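Local structure of Lin0012 protein (Listeria innocua, 3K17) at residues Pro211-Val224 / Gly318-Ala332. The protein probably phosphorylates phosphomevalonate with ATP, as a GHMP-family kinase of the mevalonate route to isopentenyl diphosphate. Numbering follows the deposited sequence.
Sequences PVPTFSVGWTGTPV and GGDCGIAFSKTKELA
The two central strands of the four-stranded antiparallel sheet in the C-terminal part of this GHMP-type kinase, 214-219 and 321-326, pair here. Hydrogen-bonded pairs tie Ser216 to Ala324 and Gly218 to Gly322; the Ser216 N to Ala324 O bond is 2.8 Å and nearly straight (169°). At the Thr214-Ser326 end, Ser326 N bonds soundly to Thr214 O, but the return bond from Thr214 N to Ser326 O is weak. On one face, Val217, Cys321, Ile323 and Phe325 meet strand 7-18, while Phe215 packs edge-to-face with Phe349 and Trp172. Phe215 CD1 stands 3.5 Å from Phe325 CE1, over one face of the Phe325 ring and offset toward its rim, with the planes inclined at 52°. Chi1 of -171° swings the Phe215 ring toward the neighbouring strand, Phe215 CZ lying 3.6 Å from Ile323 CG2. The other face carries small residues beneath helix 329-341: Ala332 CB packs on Thr214 CG2, and a water bonds to Thr214 O, Ser216 OG and Ser326 OG. Beyond the strands, Asp320 O accepts from both Thr220 N and Thr220 OG1, the hydroxyl, 2.7 Å away, lying on a lone pair. Gly319 has a backbone conformation that only glycine adopts readily, and Val224 CG2 packs tightly, 3.3 Å from Gly319 CA. Trp219 NE1 donates to a water close to Asp320 OD1; a second water donates to Asp320 OD1 and accepts from Val224 N. A sheet with helix 329-341 on one face and strand 7-18 against the other is consistent with the two-domain GHMP kinase fold.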
# COMPACT_ATOMS: atom_id res chain seq x y z
N PRO A 211 -0.57 -43.41 -34.92
CA PRO A 211 -1.09 -43.64 -36.27
C PRO A 211 0.06 -43.93 -37.23
O PRO A 211 1.20 -43.49 -37.01
CB PRO A 211 -1.79 -42.33 -36.60
CG PRO A 211 -2.21 -41.82 -35.26
CD PRO A 211 -0.99 -42.10 -34.42
N VAL A 212 -0.24 -44.66 -38.30
CA VAL A 212 0.77 -44.99 -39.30
C VAL A 212 1.15 -43.77 -40.14
O VAL A 212 2.32 -43.59 -40.47
CB VAL A 212 0.30 -46.15 -40.23
CG1 VAL A 212 1.34 -46.40 -41.34
CG2 VAL A 212 0.11 -47.43 -39.42
N PRO A 213 0.16 -42.93 -40.51
CA PRO A 213 0.47 -41.75 -41.32
C PRO A 213 1.55 -40.90 -40.64
O PRO A 213 1.50 -40.68 -39.43
CB PRO A 213 -0.87 -41.01 -41.38
CG PRO A 213 -1.87 -42.13 -41.30
CD PRO A 213 -1.28 -43.01 -40.23
N THR A 214 2.52 -40.44 -41.41
CA THR A 214 3.61 -39.62 -40.86
C THR A 214 3.06 -38.35 -40.20
O THR A 214 2.24 -37.64 -40.77
CB THR A 214 4.61 -39.18 -41.96
OG1 THR A 214 5.19 -40.34 -42.57
CG2 THR A 214 5.75 -38.34 -41.36
N PHE A 215 3.53 -38.07 -38.99
CA PHE A 215 3.11 -36.89 -38.24
C PHE A 215 4.17 -35.78 -38.40
O PHE A 215 5.34 -35.99 -38.10
CB PHE A 215 2.96 -37.24 -36.76
CG PHE A 215 2.32 -36.16 -35.93
CD1 PHE A 215 0.99 -35.80 -36.13
CD2 PHE A 215 3.03 -35.54 -34.90
CE1 PHE A 215 0.37 -34.86 -35.32
CE2 PHE A 215 2.42 -34.59 -34.08
CZ PHE A 215 1.09 -34.25 -34.28
N SER A 216 3.74 -34.61 -38.85
CA SER A 216 4.67 -33.50 -39.04
C SER A 216 4.36 -32.33 -38.10
O SER A 216 3.20 -31.99 -37.89
CB SER A 216 4.62 -33.02 -40.50
OG SER A 216 5.12 -34.01 -41.38
N VAL A 217 5.41 -31.73 -37.54
CA VAL A 217 5.25 -30.60 -36.63
C VAL A 217 5.91 -29.35 -37.21
O VAL A 217 7.08 -29.38 -37.60
CB VAL A 217 5.89 -30.91 -35.24
CG1 VAL A 217 5.68 -29.73 -34.28
CG2 VAL A 217 5.28 -32.18 -34.66
N GLY A 218 5.16 -28.25 -37.27
CA GLY A 218 5.71 -27.01 -37.80
C GLY A 218 5.46 -25.82 -36.90
O GLY A 218 4.32 -25.50 -36.59
N TRP A 219 6.53 -25.15 -36.47
CA TRP A 219 6.43 -23.98 -35.60
C TRP A 219 6.24 -22.71 -36.43
O TRP A 219 7.06 -22.41 -37.30
CB TRP A 219 7.69 -23.86 -34.74
CG TRP A 219 7.65 -22.72 -33.76
CD1 TRP A 219 6.67 -22.47 -32.84
CD2 TRP A 219 8.66 -21.73 -33.56
NE1 TRP A 219 7.03 -21.39 -32.06
CE2 TRP A 219 8.25 -20.92 -32.48
CE3 TRP A 219 9.90 -21.46 -34.17
CZ2 TRP A 219 9.02 -19.84 -32.00
CZ3 TRP A 219 10.67 -20.38 -33.69
CH2 TRP A 219 10.22 -19.60 -32.61
N THR A 220 5.18 -21.97 -36.17
CA THR A 220 4.89 -20.76 -36.92
C THR A 220 5.77 -19.59 -36.52
O THR A 220 5.71 -18.53 -37.14
CB THR A 220 3.43 -20.33 -36.75
OG1 THR A 220 3.20 -19.96 -35.39
CG2 THR A 220 2.49 -21.46 -37.14
N GLY A 221 6.58 -19.77 -35.48
CA GLY A 221 7.48 -18.72 -35.03
C GLY A 221 6.76 -17.54 -34.41
O GLY A 221 7.30 -16.43 -34.33
N THR A 222 5.53 -17.78 -33.98
CA THR A 222 4.72 -16.74 -33.37
C THR A 222 4.31 -17.16 -31.97
O THR A 222 3.50 -18.07 -31.79
CB THR A 222 3.45 -16.49 -34.21
OG1 THR A 222 3.82 -16.26 -35.57
CG2 THR A 222 2.68 -15.29 -33.67
N PRO A 223 4.92 -16.54 -30.95
CA PRO A 223 4.53 -16.93 -29.59
C PRO A 223 3.09 -16.53 -29.33
O PRO A 223 2.58 -15.58 -29.93
CB PRO A 223 5.53 -16.17 -28.73
CG PRO A 223 6.78 -16.24 -29.58
CD PRO A 223 6.23 -15.87 -30.95
N VAL A 224 2.41 -17.26 -28.46
CA VAL A 224 1.03 -16.95 -28.17
C VAL A 224 0.78 -16.61 -26.72
O VAL A 224 1.20 -17.33 -25.82
CB VAL A 224 0.10 -18.13 -28.54
CG1 VAL A 224 -1.34 -17.80 -28.16
CG2 VAL A 224 0.20 -18.41 -30.03
N GLY A 318 -3.51 -19.25 -32.92
CA GLY A 318 -3.05 -17.88 -32.75
C GLY A 318 -1.54 -17.79 -32.94
O GLY A 318 -0.96 -16.70 -32.94
N GLY A 319 -0.91 -18.95 -33.11
CA GLY A 319 0.53 -19.02 -33.28
C GLY A 319 1.00 -20.39 -32.84
O GLY A 319 0.31 -21.39 -33.05
N ASP A 320 2.17 -20.45 -32.22
CA ASP A 320 2.74 -21.70 -31.76
C ASP A 320 2.86 -22.71 -32.90
O ASP A 320 3.18 -22.32 -34.03
CB ASP A 320 1.92 -22.28 -30.60
CG ASP A 320 2.10 -21.50 -29.30
OD1 ASP A 320 3.09 -20.73 -29.20
OD2 ASP A 320 1.27 -21.65 -28.39
N CYS A 321 2.60 -23.99 -32.64
CA CYS A 321 2.74 -24.99 -33.68
C CYS A 321 1.47 -25.46 -34.38
O CYS A 321 0.37 -25.43 -33.81
CB CYS A 321 3.42 -26.25 -33.13
SG CYS A 321 5.09 -26.01 -32.49
N GLY A 322 1.66 -25.89 -35.62
CA GLY A 322 0.59 -26.46 -36.41
C GLY A 322 1.07 -27.90 -36.59
O GLY A 322 2.26 -28.16 -36.46
N ILE A 323 0.16 -28.83 -36.89
CA ILE A 323 0.54 -30.23 -37.07
C ILE A 323 -0.14 -30.83 -38.30
O ILE A 323 -1.14 -30.29 -38.77
CB ILE A 323 0.13 -31.10 -35.85
CG1 ILE A 323 -1.38 -30.99 -35.64
CG2 ILE A 323 0.90 -30.66 -34.61
CD1 ILE A 323 -1.93 -31.91 -34.57
N ALA A 324 0.38 -31.95 -38.79
CA ALA A 324 -0.20 -32.59 -39.95
C ALA A 324 0.08 -34.09 -40.05
O ALA A 324 1.05 -34.60 -39.48
CB ALA A 324 0.29 -31.90 -41.22
N PHE A 325 -0.79 -34.77 -40.78
CA PHE A 325 -0.68 -36.21 -41.06
C PHE A 325 -0.56 -36.32 -42.58
O PHE A 325 -1.35 -35.70 -43.30
CB PHE A 325 -1.93 -36.95 -40.60
CG PHE A 325 -2.01 -37.15 -39.11
CD1 PHE A 325 -1.21 -38.09 -38.48
CD2 PHE A 325 -2.90 -36.40 -38.35
CE1 PHE A 325 -1.29 -38.28 -37.10
CE2 PHE A 325 -2.99 -36.59 -36.97
CZ PHE A 325 -2.18 -37.53 -36.34
N SER A 326 0.41 -37.10 -43.07
CA SER A 326 0.61 -37.28 -44.51
C SER A 326 0.60 -38.75 -44.93
O SER A 326 1.00 -39.63 -44.16
CB SER A 326 1.93 -36.63 -44.95
OG SER A 326 1.87 -35.22 -44.86
N LYS A 327 0.15 -39.01 -46.15
CA LYS A 327 0.08 -40.38 -46.68
C LYS A 327 1.39 -41.15 -46.68
O LYS A 327 1.40 -42.35 -46.41
CB LYS A 327 -0.47 -40.37 -48.11
CG LYS A 327 -1.97 -40.50 -48.21
CD LYS A 327 -2.68 -39.21 -47.86
CE LYS A 327 -4.18 -39.38 -48.10
NZ LYS A 327 -4.44 -39.82 -49.49
N THR A 328 2.49 -40.48 -47.00
CA THR A 328 3.78 -41.14 -47.05
C THR A 328 4.87 -40.22 -46.54
O THR A 328 4.65 -39.02 -46.38
CB THR A 328 4.16 -41.54 -48.49
OG1 THR A 328 4.34 -40.36 -49.28
CG2 THR A 328 3.07 -42.40 -49.12
N LYS A 329 6.05 -40.79 -46.29
CA LYS A 329 7.18 -40.01 -45.82
C LYS A 329 7.51 -38.99 -46.91
O LYS A 329 7.75 -37.81 -46.62
CB LYS A 329 8.41 -40.90 -45.60
CG LYS A 329 8.27 -41.96 -44.52
CD LYS A 329 9.57 -42.76 -44.41
CE LYS A 329 9.45 -43.96 -43.48
NZ LYS A 329 9.19 -43.56 -42.06
N GLU A 330 7.52 -39.46 -48.15
CA GLU A 330 7.83 -38.60 -49.29
C GLU A 330 6.90 -37.40 -49.36
O GLU A 330 7.33 -36.29 -49.64
CB GLU A 330 7.74 -39.39 -50.60
CG GLU A 330 8.82 -40.47 -50.78
CD GLU A 330 8.83 -41.51 -49.67
OE1 GLU A 330 7.73 -41.95 -49.25
OE2 GLU A 330 9.93 -41.91 -49.24
N LEU A 331 5.61 -37.63 -49.12
CA LEU A 331 4.64 -36.55 -49.17
C LEU A 331 4.85 -35.62 -47.97
O LEU A 331 4.58 -34.42 -48.04
CB LEU A 331 3.22 -37.11 -49.17
CG LEU A 331 2.84 -37.79 -50.49
CD1 LEU A 331 1.54 -38.59 -50.33
CD2 LEU A 331 2.70 -36.73 -51.58
N ALA A 332 5.33 -36.20 -46.87
CA ALA A 332 5.58 -35.44 -45.66
C ALA A 332 6.75 -34.49 -45.92
O ALA A 332 6.72 -33.33 -45.52
CB ALA A 332 5.91 -36.38 -44.50
O HOH W 1 2.86 -35.02 -42.10
O HOH W 2 5.45 -20.18 -30.21
O HOH W 3 3.81 -19.61 -27.02